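Local coordinates for D-2-hydroxyacid dehydrogensase protein (Ketogulonicigenium vulgare, PDB 4LSW) that probably catalyses the NAD(P)-dependent interconversion of D-2-hydroxyacids and the corresponding 2-oxoacids, at residues Y12-D16 and S72-V76; G53-R59 and D79-A85; G145-L151 and D168-S174; E240-I244 and D267-L273. All coordinates share one frame; numbering follows the deposited sequence.

Contact 1. Residues Y12-D16 and S72-V76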
loop_
_atom_site.group_PDB
_atom_site.type_symbol
_atom_site.label_atom_id
_atom_site.label_comp_id
_atom_site.label_asym_id
_atom_site.label_seq_id
_atom_site.Cartn_x
_atom_site.Cartn_y
_atom_site.Cartn_z
ATOM N N TYR A 12 6.714 5.352 -16.160
ATOM C CA TYR A 12 5.349 5.651 -15.742
ATOM C C TYR A 12 4.411 5.242 -16.869
ATOM O O TYR A 12 4.846 5.085 -18.006
ATOM C CB TYR A 12 5.156 7.146 -15.519
ATOM C CG TYR A 12 5.923 7.765 -14.380
ATOM C CD1 TYR A 12 5.892 7.227 -13.098
ATOM C CD2 TYR A 12 6.673 8.908 -14.594
ATOM C CE1 TYR A 12 6.607 7.816 -12.065
ATOM C CE2 TYR A 12 7.373 9.500 -13.582
ATOM C CZ TYR A 12 7.343 8.959 -12.323
ATOM O OH TYR A 12 8.057 9.589 -11.330
ATOM N N PRO A 13 3.109 5.096 -16.567
ATOM C CA PRO A 13 2.146 4.817 -17.641
ATOM C C PRO A 13 2.166 5.917 -18.688
ATOM O O PRO A 13 2.511 7.049 -18.359
ATOM C CB PRO A 13 0.799 4.847 -16.914
ATOM C CG PRO A 13 1.126 4.454 -15.522
ATOM C CD PRO A 13 2.471 5.064 -15.238
ATOM N N ALA A 14 1.791 5.584 -19.921
ATOM C CA ALA A 14 1.782 6.547 -21.018
ATOM C C ALA A 14 0.971 7.812 -20.731
ATOM O O ALA A 14 1.317 8.896 -21.209
ATOM C CB ALA A 14 1.295 5.875 -22.295
ATOM N N TRP A 15 -0.106 7.689 -19.955
ATOM C CA TRP A 15 -0.954 8.847 -19.683
ATOM C C TRP A 15 -0.275 9.892 -18.780
ATOM O O TRP A 15 -0.733 11.038 -18.679
ATOM C CB TRP A 15 -2.347 8.433 -19.165
ATOM C CG TRP A 15 -2.374 7.542 -17.958
ATOM C CD1 TRP A 15 -1.778 7.773 -16.752
ATOM C CD2 TRP A 15 -3.087 6.306 -17.824
ATOM N NE1 TRP A 15 -2.052 6.741 -15.887
ATOM C CE2 TRP A 15 -2.857 5.830 -16.519
ATOM C CE3 TRP A 15 -3.891 5.550 -18.685
ATOM C CZ2 TRP A 15 -3.403 4.629 -16.053
ATOM C CZ3 TRP A 15 -4.429 4.356 -18.222
ATOM C CH2 TRP A 15 -4.183 3.909 -16.918
ATOM N N ASP A 16 0.826 9.492 -18.143
ATOM C CA ASP A 16 1.683 10.432 -17.429
ATOM C C ASP A 16 2.909 10.799 -18.256
ATOM O O ASP A 16 3.341 11.953 -18.262
ATOM C CB ASP A 16 2.141 9.831 -16.097
ATOM C CG ASP A 16 0.998 9.600 -15.144
ATOM O OD1 ASP A 16 0.132 10.492 -15.050
ATOM O OD2 ASP A 16 0.988 8.534 -14.496
ATOM N N SER A 72 10.038 14.603 -6.719
ATOM C CA SER A 72 8.622 14.283 -6.695
ATOM C C SER A 72 8.442 12.780 -6.845
ATOM O O SER A 72 8.941 12.168 -7.798
ATOM C CB SER A 72 7.864 15.062 -7.777
ATOM O OG SER A 72 7.722 16.416 -7.395
ATOM N N VAL A 73 7.747 12.195 -5.872
ATOM C CA VAL A 73 7.559 10.754 -5.810
ATOM C C VAL A 73 6.158 10.356 -6.270
ATOM O O VAL A 73 5.158 10.950 -5.845
ATOM C CB VAL A 73 7.771 10.240 -4.368
ATOM C CG1 VAL A 73 7.601 8.740 -4.312
ATOM C CG2 VAL A 73 9.159 10.645 -3.848
ATOM N N TYR A 74 6.105 9.357 -7.149
ATOM C CA TYR A 74 4.856 8.712 -7.548
ATOM C C TYR A 74 4.557 7.631 -6.510
ATOM O O TYR A 74 5.281 6.641 -6.417
ATOM C CB TYR A 74 5.041 8.098 -8.937
ATOM C CG TYR A 74 3.828 7.443 -9.566
ATOM C CD1 TYR A 74 3.451 6.147 -9.222
ATOM C CD2 TYR A 74 3.099 8.095 -10.550
ATOM C CE1 TYR A 74 2.359 5.535 -9.818
ATOM C CE2 TYR A 74 2.013 7.490 -11.151
ATOM C CZ TYR A 74 1.647 6.219 -10.783
ATOM O OH TYR A 74 0.562 5.632 -11.404
ATOM N N GLY A 75 3.509 7.843 -5.717
ATOM C CA GLY A 75 3.164 6.920 -4.644
ATOM C C GLY A 75 3.160 7.583 -3.277
ATOM O O GLY A 75 3.577 8.740 -3.133
ATOM N N VAL A 76 2.686 6.854 -2.263
ATOM C CA VAL A 76 2.607 7.377 -0.898
ATOM C C VAL A 76 3.947 7.350 -0.161
ATOM O O VAL A 76 4.378 8.354 0.419
ATOM C CB VAL A 76 1.593 6.587 -0.043
ATOM C CG1 VAL A 76 1.530 7.155 1.358
ATOM C CG2 VAL A 76 0.215 6.616 -0.679
HETATM O O HOH W 1 -0.547 6.857 -13.343
#
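Tyr-12 and Tyr-74 lie alongside each other, pointing opposite ways, their ring planes 32° apart and their centroids separated by 5.2 Å. The pair joins the start of helix 14-23 to the C-terminal end of strand 70-74, within the six-stranded mixed sheet of the domain that carries both chain termini. Tyr-12 CE1 leads the approach, coming to 3.5 Å from Tyr-74 CB; CD1 and CE1 of Tyr-12 also meet CG and CD2 of the second ring. With its CG anti to the backbone N (chi1 -177°), Tyr-74 extends toward the helix start and carries its hydroxyl past Pro-13. The Tyr-12 hydroxyl turns elsewhere, hydrogen-bonding Thr-51 O on the adjoining strand 48-52. An alanine in place of Tyr-12 would remove the ring lying along Tyr-74, and is likely to open a gap beside it and leave Thr-51 O without this donor. Asp-16 comes in across the line of Tyr-74, OD2 lying near the ring plane 3.7 Å from CE2, while OD1 is held in a salt bridge by Arg-298 of helix 287-306. A single water then ties three side chains together: it accepts from Trp-15 NE1 at 3.0 Å and from Tyr-74 OH, and donates to Asp-16 OD2.

Contact 2. Residues G53-R59 and D79-A85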
loop_
_atom_site.group_PDB
_atom_site.type_symbol
_atom_site.label_atom_id
_atom_site.label_comp_id
_atom_site.label_asym_id
_atom_site.label_seq_id
_atom_site.Cartn_x
_atom_site.Cartn_y
_atom_site.Cartn_z
ATOM N N GLY A 53 8.138 5.401 -5.123
ATOM C CA GLY A 53 8.387 5.022 -3.743
ATOM C C GLY A 53 9.500 4.000 -3.627
ATOM O O GLY A 53 10.392 4.132 -2.792
ATOM N N GLU A 54 9.454 2.996 -4.496
ATOM C CA GLU A 54 10.455 1.935 -4.529
ATOM C C GLU A 54 11.871 2.464 -4.774
ATOM O O GLU A 54 12.792 2.227 -3.987
ATOM C CB GLU A 54 10.106 0.945 -5.642
ATOM C CG GLU A 54 8.656 0.489 -5.654
ATOM C CD GLU A 54 8.245 -0.085 -6.999
ATOM O OE1 GLU A 54 7.337 0.487 -7.640
ATOM O OE2 GLU A 54 8.828 -1.108 -7.417
ATOM N N LEU A 55 12.027 3.178 -5.882
ATOM C CA LEU A 55 13.331 3.601 -6.387
ATOM C C LEU A 55 13.990 4.689 -5.548
ATOM O O LEU A 55 15.213 4.713 -5.400
ATOM C CB LEU A 55 13.190 4.100 -7.825
ATOM C CG LEU A 55 12.491 3.140 -8.779
ATOM C CD1 LEU A 55 12.181 3.822 -10.096
ATOM C CD2 LEU A 55 13.371 1.944 -9.010
ATOM N N GLY A 56 13.180 5.607 -5.034
ATOM C CA GLY A 56 13.687 6.665 -4.175
ATOM C C GLY A 56 14.683 7.563 -4.878
ATOM O O GLY A 56 14.505 7.897 -6.046
ATOM N N ALA A 57 15.734 7.947 -4.160
ATOM C CA ALA A 57 16.789 8.796 -4.697
ATOM C C ALA A 57 17.944 8.768 -3.714
ATOM O O ALA A 57 17.810 9.240 -2.589
ATOM C CB ALA A 57 16.293 10.220 -4.884
ATOM N N SER A 58 19.075 8.205 -4.129
ATOM C CA SER A 58 20.205 8.036 -3.220
ATOM C C SER A 58 21.004 9.316 -3.036
ATOM O O SER A 58 20.898 10.253 -3.836
ATOM C CB SER A 58 21.145 6.944 -3.730
ATOM O OG SER A 58 21.777 7.363 -4.931
ATOM N N ARG A 59 21.813 9.343 -1.981
ATOM C CA ARG A 59 22.738 10.447 -1.757
ATOM C C ARG A 59 23.652 10.673 -2.960
ATOM O O ARG A 59 23.869 11.802 -3.370
ATOM C CB ARG A 59 23.572 10.199 -0.495
ATOM C CG ARG A 59 24.642 11.254 -0.269
ATOM C CD ARG A 59 25.371 11.063 1.056
ATOM N NE ARG A 59 24.509 11.309 2.210
ATOM C CZ ARG A 59 24.319 12.505 2.754
ATOM N NH1 ARG A 59 24.921 13.569 2.238
ATOM N NH2 ARG A 59 23.524 12.641 3.807
ATOM N N ASP A 79 10.336 6.189 1.486
ATOM C CA ASP A 79 11.396 5.628 2.318
ATOM C C ASP A 79 12.777 5.672 1.667
ATOM O O ASP A 79 13.784 5.944 2.325
ATOM C CB ASP A 79 11.049 4.173 2.603
ATOM C CG ASP A 79 10.772 3.399 1.331
ATOM O OD1 ASP A 79 10.190 3.996 0.394
ATOM O OD2 ASP A 79 11.154 2.212 1.250
ATOM N N ALA A 80 12.819 5.395 0.369
ATOM C CA ALA A 80 14.085 5.228 -0.332
ATOM C C ALA A 80 14.672 6.543 -0.839
ATOM O O ALA A 80 15.746 6.555 -1.458
ATOM C CB ALA A 80 13.930 4.235 -1.471
ATOM N N VAL A 81 13.970 7.647 -0.599
ATOM C CA VAL A 81 14.566 8.952 -0.839
ATOM C C VAL A 81 15.440 9.263 0.374
ATOM O O VAL A 81 15.001 9.097 1.519
ATOM C CB VAL A 81 13.499 10.045 -1.019
ATOM C CG1 VAL A 81 14.156 11.432 -1.137
ATOM C CG2 VAL A 81 12.607 9.730 -2.228
ATOM N N ASP A 82 16.679 9.690 0.134
ATOM C CA ASP A 82 17.591 10.013 1.230
ATOM C C ASP A 82 17.234 11.384 1.788
ATOM O O ASP A 82 17.659 12.408 1.263
ATOM C CB ASP A 82 19.051 9.974 0.756
ATOM C CG ASP A 82 20.038 10.055 1.900
ATOM O OD1 ASP A 82 19.782 10.817 2.855
ATOM O OD2 ASP A 82 21.073 9.351 1.849
ATOM N N LEU A 83 16.444 11.392 2.856
ATOM C CA LEU A 83 15.926 12.640 3.400
ATOM C C LEU A 83 17.010 13.517 4.014
ATOM O O LEU A 83 16.937 14.740 3.923
ATOM C CB LEU A 83 14.825 12.373 4.428
ATOM C CG LEU A 83 13.590 11.595 3.974
ATOM C CD1 LEU A 83 12.507 11.670 5.046
ATOM C CD2 LEU A 83 13.077 12.111 2.634
ATOM N N ALA A 84 18.007 12.898 4.640
ATOM C CA ALA A 84 19.111 13.649 5.230
ATOM C C ALA A 84 19.873 14.427 4.155
ATOM O O ALA A 84 20.246 15.586 4.353
ATOM C CB ALA A 84 20.047 12.722 5.999
ATOM N N ALA A 85 20.100 13.780 3.015
ATOM C CA ALA A 85 20.762 14.429 1.895
ATOM C C ALA A 85 19.913 15.592 1.393
ATOM O O ALA A 85 20.431 16.650 1.056
ATOM C CB ALA A 85 21.016 13.422 0.775
HETATM O O HOH W 2 21.512 7.310 0.095
#
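Arg-59, Ala-80 and Ala-57 bury the most surface where the loop 53-59 runs beside the turn 79-82 that leads into helix 83-89. Arg-59 lays its guanidinium over the first turn of that helix, with Ala-85 CB 3.9 Å above the centre of the plane. Its chain sets out anti to the backbone N (chi1 175°) and bends at chi3, which turns the group across the helix start. Asp-82 OD2 lies well out of the guanidinium plane, 4.0 Å from Arg-59 NE, a long salt bridge of charges alone; NH1 pairs instead with Glu-88 farther along the helix. A leucine replacing Arg-59 would probably uncover Ala-85 and leave both Asp-82 and Glu-88 without this positive partner. Ala-80 points its methyl at the loop, CB coming to 3.4 Å from Glu-54 O, while its carbonyl accepts from Ala-57 N at 3.0 Å. The Ala-57 carbonyl accepts in turn from Asp-82 N, so that Ala-57 and Val-81 make a single beta bridge. Gly-56 fits closely here, since a CB on it would clash with Ala-80 O. Asp-82 is the N-cap of helix 83-89, OD1 accepting from Ala-85 N at 3.0 Å, and a water links its OD2 to Arg-59 N. One carboxylate thus serves both the helix start and the neighbouring loop, and its negative charge probably suits the helix dipole as well as the nearby arginine.

Contact 3. Residues G145-L151 and D168-S174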
loop_
_atom_site.group_PDB
_atom_site.type_symbol
_atom_site.label_atom_id
_atom_site.label_comp_id
_atom_site.label_asym_id
_atom_site.label_seq_id
_atom_site.Cartn_x
_atom_site.Cartn_y
_atom_site.Cartn_z
ATOM N N GLY A 145 -22.820 -8.388 10.670
ATOM C CA GLY A 145 -23.179 -8.457 12.076
ATOM C C GLY A 145 -22.116 -9.062 12.982
ATOM O O GLY A 145 -22.289 -9.078 14.203
ATOM N N ARG A 146 -21.021 -9.542 12.404
ATOM C CA ARG A 146 -19.977 -10.197 13.182
ATOM C C ARG A 146 -18.930 -9.172 13.629
ATOM O O ARG A 146 -19.131 -7.968 13.467
ATOM C CB ARG A 146 -19.384 -11.369 12.395
ATOM C CG ARG A 146 -20.447 -12.460 12.090
ATOM C CD ARG A 146 -19.856 -13.666 11.390
ATOM N NE ARG A 146 -18.906 -14.392 12.230
ATOM C CZ ARG A 146 -18.007 -15.254 11.767
ATOM N NH1 ARG A 146 -17.925 -15.506 10.468
ATOM N NH2 ARG A 146 -17.184 -15.869 12.605
ATOM N N ARG A 147 -17.836 -9.638 14.225
ATOM C CA ARG A 147 -16.893 -8.737 14.874
ATOM C C ARG A 147 -15.656 -8.503 14.010
ATOM O O ARG A 147 -15.046 -9.455 13.531
ATOM C CB ARG A 147 -16.482 -9.325 16.229
ATOM C CG ARG A 147 -17.670 -9.593 17.173
ATOM C CD ARG A 147 -17.238 -10.496 18.320
ATOM N NE ARG A 147 -16.680 -11.749 17.824
ATOM C CZ ARG A 147 -16.070 -12.656 18.584
ATOM N NH1 ARG A 147 -15.934 -12.459 19.886
ATOM N NH2 ARG A 147 -15.596 -13.768 18.030
ATOM N N ALA A 148 -15.301 -7.236 13.818
ATOM C CA ALA A 148 -14.146 -6.879 13.005
ATOM C C ALA A 148 -13.243 -5.920 13.750
ATOM O O ALA A 148 -13.723 -5.004 14.413
ATOM C CB ALA A 148 -14.603 -6.270 11.668
ATOM N N GLY A 149 -11.939 -6.143 13.619
ATOM C CA GLY A 149 -10.954 -5.265 14.217
ATOM C C GLY A 149 -10.128 -4.625 13.127
ATOM O O GLY A 149 -9.809 -5.264 12.125
ATOM N N VAL A 150 -9.781 -3.362 13.328
ATOM C CA VAL A 150 -8.940 -2.637 12.388
ATOM C C VAL A 150 -7.660 -2.206 13.097
ATOM O O VAL A 150 -7.698 -1.416 14.054
ATOM C CB VAL A 150 -9.686 -1.435 11.792
ATOM C CG1 VAL A 150 -8.829 -0.699 10.770
ATOM C CG2 VAL A 150 -10.998 -1.900 11.146
ATOM N N LEU A 151 -6.530 -2.743 12.633
ATOM C CA LEU A 151 -5.221 -2.470 13.226
ATOM C C LEU A 151 -4.567 -1.331 12.454
ATOM O O LEU A 151 -4.085 -1.509 11.328
ATOM C CB LEU A 151 -4.355 -3.728 13.201
ATOM C CG LEU A 151 -2.951 -3.584 13.778
ATOM C CD1 LEU A 151 -3.019 -3.059 15.208
ATOM C CD2 LEU A 151 -2.262 -4.921 13.744
ATOM N N ASP A 168 -23.112 -3.745 9.369
ATOM C CA ASP A 168 -23.533 -3.833 10.766
ATOM C C ASP A 168 -22.557 -4.614 11.621
ATOM O O ASP A 168 -22.942 -5.294 12.570
ATOM C CB ASP A 168 -24.934 -4.445 10.881
ATOM C CG ASP A 168 -26.013 -3.539 10.332
ATOM O OD1 ASP A 168 -25.769 -2.319 10.223
ATOM O OD2 ASP A 168 -27.103 -4.057 10.019
ATOM N N MET A 169 -21.284 -4.519 11.276
ATOM C CA MET A 169 -20.300 -5.223 12.071
ATOM C C MET A 169 -20.036 -4.516 13.394
ATOM O O MET A 169 -20.272 -3.295 13.538
ATOM C CB MET A 169 -19.018 -5.449 11.270
ATOM C CG MET A 169 -19.281 -6.162 9.949
ATOM S SD MET A 169 -17.802 -6.729 9.122
ATOM C CE MET A 169 -17.566 -8.255 10.036
ATOM N N GLN A 170 -19.593 -5.307 14.370
ATOM C CA GLN A 170 -19.148 -4.791 15.659
ATOM C C GLN A 170 -17.672 -4.463 15.500
ATOM O O GLN A 170 -16.835 -5.362 15.382
ATOM C CB GLN A 170 -19.362 -5.849 16.736
ATOM C CG GLN A 170 -20.777 -6.435 16.738
ATOM C CD GLN A 170 -20.874 -7.717 17.544
ATOM O OE1 GLN A 170 -20.661 -7.724 18.760
ATOM N NE2 GLN A 170 -21.192 -8.817 16.865
ATOM N N ILE A 171 -17.363 -3.171 15.490
ATOM C CA ILE A 171 -16.051 -2.701 15.070
ATOM C C ILE A 171 -15.217 -2.188 16.230
ATOM O O ILE A 171 -15.661 -1.347 17.013
ATOM C CB ILE A 171 -16.203 -1.594 14.026
ATOM C CG1 ILE A 171 -16.962 -2.159 12.830
ATOM C CG2 ILE A 171 -14.836 -1.060 13.603
ATOM C CD1 ILE A 171 -17.603 -1.103 11.961
ATOM N N SER A 172 -14.002 -2.717 16.326
ATOM C CA SER A 172 -13.001 -2.192 17.243
ATOM C C SER A 172 -11.730 -1.882 16.468
ATOM O O SER A 172 -11.557 -2.306 15.329
ATOM C CB SER A 172 -12.707 -3.213 18.335
ATOM O OG SER A 172 -12.488 -4.490 17.759
ATOM N N TYR A 173 -10.825 -1.145 17.092
ATOM C CA TYR A 173 -9.586 -0.788 16.422
ATOM C C TYR A 173 -8.487 -0.565 17.434
ATOM O O TYR A 173 -8.757 -0.312 18.613
ATOM C CB TYR A 173 -9.766 0.477 15.575
ATOM C CG TYR A 173 -9.930 1.759 16.370
ATOM C CD1 TYR A 173 -11.155 2.116 16.916
ATOM C CD2 TYR A 173 -8.855 2.621 16.558
ATOM C CE1 TYR A 173 -11.307 3.307 17.645
ATOM C CE2 TYR A 173 -8.994 3.806 17.272
ATOM C CZ TYR A 173 -10.222 4.146 17.807
ATOM O OH TYR A 173 -10.336 5.335 18.518
ATOM N N SER A 174 -7.248 -0.678 16.965
ATOM C CA SER A 174 -6.090 -0.352 17.786
ATOM C C SER A 174 -5.186 0.607 17.031
ATOM O O SER A 174 -5.069 0.531 15.817
ATOM C CB SER A 174 -5.323 -1.612 18.154
ATOM O OG SER A 174 -4.268 -1.313 19.066
#
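Gln-170 leans against Arg-147 and the turn before it, at the start of two neighbouring parallel strands. Its CB lies 3.9 Å from Arg-146 O, the carbonyl that also accepts from Gln-170 N. CG stands anti to the carbonyl carbon (chi1 -51°) and passes about equally far from Gly-145 O and Arg-146 O. From there the chain runs extended, and CD comes alongside the aliphatic part of Arg-147, 3.7 Å from its CG. At the tip the amide divides its work: OE1 stays beside that same methylene, whereas NE2 gives a hydrogen bond of 2.9 Å to Gly-145 O, which lies in the amide plane. The two long side chains cross, with amide and guanidinium planes 37° apart; the charged end of Arg-147 goes to Asp-199 in a salt bridge.

Strands 147-151 and 170-174 are the two strands of a right-handed beta-alpha-beta crossover through helix 155-165, the opening unit of the Rossmann fold in the NAD-binding domain. The GxGxxG-like run directly after Leu-151 is consistent with dinucleotide binding. Backbone bonds alternate between the strands from Gln-170 N to Ser-174 N, and Ala-148 is gripped at both ends, its N giving to Gln-170 O and its O accepting from Ser-172 N. On the face that carries Ala-148, Val-150, Ile-171 and Tyr-173, Met-169 CE reaches Ala-148 CB at 3.9 Å, and Leu-164 of the crossover helix covers both. Beyond them Val-150 CB stands 4.2 Å from Tyr-173 CB, while the Tyr-173 ring swings clear of the strand pair, its hydroxyl hydrogen-bonded with Lys-179 N.

Contact 4. Residues E240-I244 and D267-L273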
loop_
_atom_site.group_PDB
_atom_site.type_symbol
_atom_site.label_atom_id
_atom_site.label_comp_id
_atom_site.label_asym_id
_atom_site.label_seq_id
_atom_site.Cartn_x
_atom_site.Cartn_y
_atom_site.Cartn_z
ATOM N N GLU A 240 5.679 -13.506 8.683
ATOM C CA GLU A 240 5.203 -14.498 7.713
ATOM C C GLU A 240 5.466 -15.948 8.114
ATOM O O GLU A 240 4.669 -16.829 7.807
ATOM C CB GLU A 240 5.753 -14.227 6.304
ATOM C CG GLU A 240 5.218 -12.942 5.673
ATOM C CD GLU A 240 5.488 -12.848 4.181
ATOM O OE1 GLU A 240 6.106 -13.770 3.602
ATOM O OE2 GLU A 240 5.067 -11.839 3.583
ATOM N N GLU A 241 6.585 -16.199 8.792
ATOM C CA GLU A 241 6.852 -17.543 9.297
ATOM C C GLU A 241 5.824 -17.963 10.341
ATOM O O GLU A 241 5.326 -19.091 10.318
ATOM C CB GLU A 241 8.258 -17.619 9.894
ATOM C CG GLU A 241 9.379 -17.584 8.858
ATOM C CD GLU A 241 9.409 -18.805 7.943
ATOM O OE1 GLU A 241 8.809 -19.846 8.280
ATOM O OE2 GLU A 241 10.042 -18.712 6.877
ATOM N N ALA A 242 5.484 -17.036 11.236
ATOM C CA ALA A 242 4.452 -17.299 12.232
ATOM C C ALA A 242 3.091 -17.462 11.559
ATOM O O ALA A 242 2.283 -18.286 11.991
ATOM C CB ALA A 242 4.395 -16.193 13.249
ATOM N N LEU A 243 2.846 -16.669 10.513
ATOM C CA LEU A 243 1.566 -16.700 9.815
ATOM C C LEU A 243 1.387 -18.027 9.083
ATOM O O LEU A 243 0.348 -18.683 9.191
ATOM C CB LEU A 243 1.472 -15.526 8.836
ATOM C CG LEU A 243 0.216 -15.455 7.956
ATOM C CD1 LEU A 243 -1.020 -15.477 8.823
ATOM C CD2 LEU A 243 0.246 -14.201 7.106
ATOM N N ILE A 244 2.430 -18.453 8.371
ATOM C CA ILE A 244 2.361 -19.700 7.631
ATOM C C ILE A 244 2.172 -20.904 8.558
ATOM O O ILE A 244 1.331 -21.760 8.307
ATOM C CB ILE A 244 3.603 -19.865 6.735
ATOM C CG1 ILE A 244 3.541 -18.831 5.605
ATOM C CG2 ILE A 244 3.655 -21.257 6.146
ATOM C CD1 ILE A 244 4.845 -18.642 4.860
ATOM N N ASP A 267 6.422 -16.053 -0.950
ATOM C CA ASP A 267 6.712 -17.373 -0.395
ATOM C C ASP A 267 5.809 -18.452 -0.996
ATOM O O ASP A 267 4.589 -18.388 -0.870
ATOM C CB ASP A 267 6.536 -17.322 1.122
ATOM C CG ASP A 267 7.338 -18.382 1.840
ATOM O OD1 ASP A 267 7.152 -19.574 1.535
ATOM O OD2 ASP A 267 8.145 -18.004 2.710
ATOM N N PRO A 268 6.411 -19.452 -1.668
ATOM C CA PRO A 268 5.640 -20.507 -2.343
ATOM C C PRO A 268 4.659 -21.224 -1.417
ATOM O O PRO A 268 3.637 -21.733 -1.874
ATOM C CB PRO A 268 6.720 -21.492 -2.798
ATOM C CG PRO A 268 7.962 -20.672 -2.910
ATOM C CD PRO A 268 7.864 -19.619 -1.849
ATOM N N ARG A 269 4.968 -21.258 -0.126
ATOM C CA ARG A 269 4.131 -21.973 0.828
ATOM C C ARG A 269 2.721 -21.386 0.958
ATOM O O ARG A 269 1.784 -22.092 1.339
ATOM C CB ARG A 269 4.815 -22.032 2.190
ATOM C CG ARG A 269 5.951 -23.040 2.246
ATOM C CD ARG A 269 6.690 -22.911 3.557
ATOM N NE ARG A 269 7.260 -21.577 3.709
ATOM C CZ ARG A 269 7.823 -21.127 4.824
ATOM N NH1 ARG A 269 7.894 -21.917 5.896
ATOM N NH2 ARG A 269 8.322 -19.901 4.882
ATOM N N PHE A 270 2.570 -20.106 0.629
ATOM C CA PHE A 270 1.251 -19.485 0.635
ATOM C C PHE A 270 0.339 -20.141 -0.394
ATOM O O PHE A 270 -0.884 -20.124 -0.256
ATOM C CB PHE A 270 1.358 -17.979 0.365
ATOM C CG PHE A 270 1.776 -17.175 1.557
ATOM C CD1 PHE A 270 1.022 -17.200 2.725
ATOM C CD2 PHE A 270 2.907 -16.372 1.505
ATOM C CE1 PHE A 270 1.404 -16.454 3.829
ATOM C CE2 PHE A 270 3.294 -15.621 2.602
ATOM C CZ PHE A 270 2.536 -15.662 3.769
ATOM N N ARG A 271 0.950 -20.727 -1.422
ATOM C CA ARG A 271 0.213 -21.358 -2.507
ATOM C C ARG A 271 -0.320 -22.731 -2.085
ATOM O O ARG A 271 -1.340 -23.196 -2.598
ATOM C CB ARG A 271 1.128 -21.483 -3.735
ATOM C CG ARG A 271 0.434 -21.715 -5.061
ATOM C CD ARG A 271 1.446 -21.753 -6.210
ATOM N NE ARG A 271 1.717 -20.435 -6.783
ATOM C CZ ARG A 271 2.852 -19.758 -6.628
ATOM N NH1 ARG A 271 3.849 -20.270 -5.918
ATOM N NH2 ARG A 271 2.997 -18.567 -7.191
ATOM N N ASP A 272 0.370 -23.363 -1.135
ATOM C CA ASP A 272 0.029 -24.712 -0.675
ATOM C C ASP A 272 -1.105 -24.755 0.352
ATOM O O ASP A 272 -1.716 -25.800 0.574
ATOM C CB ASP A 272 1.268 -25.393 -0.073
ATOM C CG ASP A 272 2.432 -25.464 -1.046
ATOM O OD1 ASP A 272 2.184 -25.582 -2.262
ATOM O OD2 ASP A 272 3.591 -25.395 -0.586
ATOM N N LEU A 273 -1.375 -23.621 0.988
ATOM C CA LEU A 273 -2.394 -23.560 2.029
ATOM C C LEU A 273 -3.798 -23.467 1.423
ATOM O O LEU A 273 -3.988 -22.806 0.406
ATOM C CB LEU A 273 -2.109 -22.382 2.964
ATOM C CG LEU A 273 -0.760 -22.460 3.688
ATOM C CD1 LEU A 273 -0.280 -21.082 4.135
ATOM C CD2 LEU A 273 -0.861 -23.408 4.873
HETATM O O HOH W 3 6.147 -13.762 0.874
HETATM O O HOH W 4 8.215 -15.394 3.920
#
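Asp-267 opens the segment with its carboxylate beside Ile-244, CG lying 3.9 Å from the CD1 methyl. One water joins Glu-240 OE1 to Asp-267 N; a second donates to both Glu-240 OE1 and Asp-267 OD2, lying between two carboxylates that would otherwise probably disfavour each other. Glu-240 OE2 is hydrogen-bonded to Glu-261 N. Asp-267 OD1 accepts from Arg-269 N through the anti lone pair, a capping bond at the turn that leads into a short, weakly bonded helix. Arg-269 turns back on the same aspartate, gripping it side-on: NE meets OD1 at 3.0 Å and NH2 meets OD2 at 2.9 Å, both N-H directions straight to within 7°. The far end of the guanidinium takes Glu-241 end-on, with NH2 at 2.9 Å from OE2 and a longer bond of 3.3 Å from NH1 to OE1, the two flat groups turned 46° apart. Ile-244 CD1 sits over one face of this guanidinium, toward its rim, 3.5 Å above the plane. Phe-270 follows, buried, and receives Ile-244 CG1 over its ring face in a CH-pi contact, 4.0 Å from the centroid. Leu-243 CD2 and Glu-240 OE1 come to the edge of the ring. Leu-273 ends the segment, CD1 loosely against Ile-244 CG2. Together they show a salt-bridge network over an apolar core, fastening helix 240-249 to the connection between strands 254-257 and 276-278 of the Rossmann-type NAD-binding domain.

Contacts 1 and 2 belong to the domain built on the mixed sheet, and they touch through Val-73, which packs on Gly-53 and Val-81; strand 70-74 of contact 1 leads on to helix 83-89 of contact 2. Contacts 3 and 4 lie in the NAD-binding domain, their centres about 25 Å apart, and contact 3 is on the opposite side of the chain's centre from contacts 1 and 2. Contact 1 is buried and mainly aromatic, whereas the other three are partly buried. Contact 3 is joined chiefly by regular backbone bonds between strands, contact 2 by a single beta bridge and an arginine laid over a helix start, and contact 4 chiefly by side chains, charged outside and apolar within.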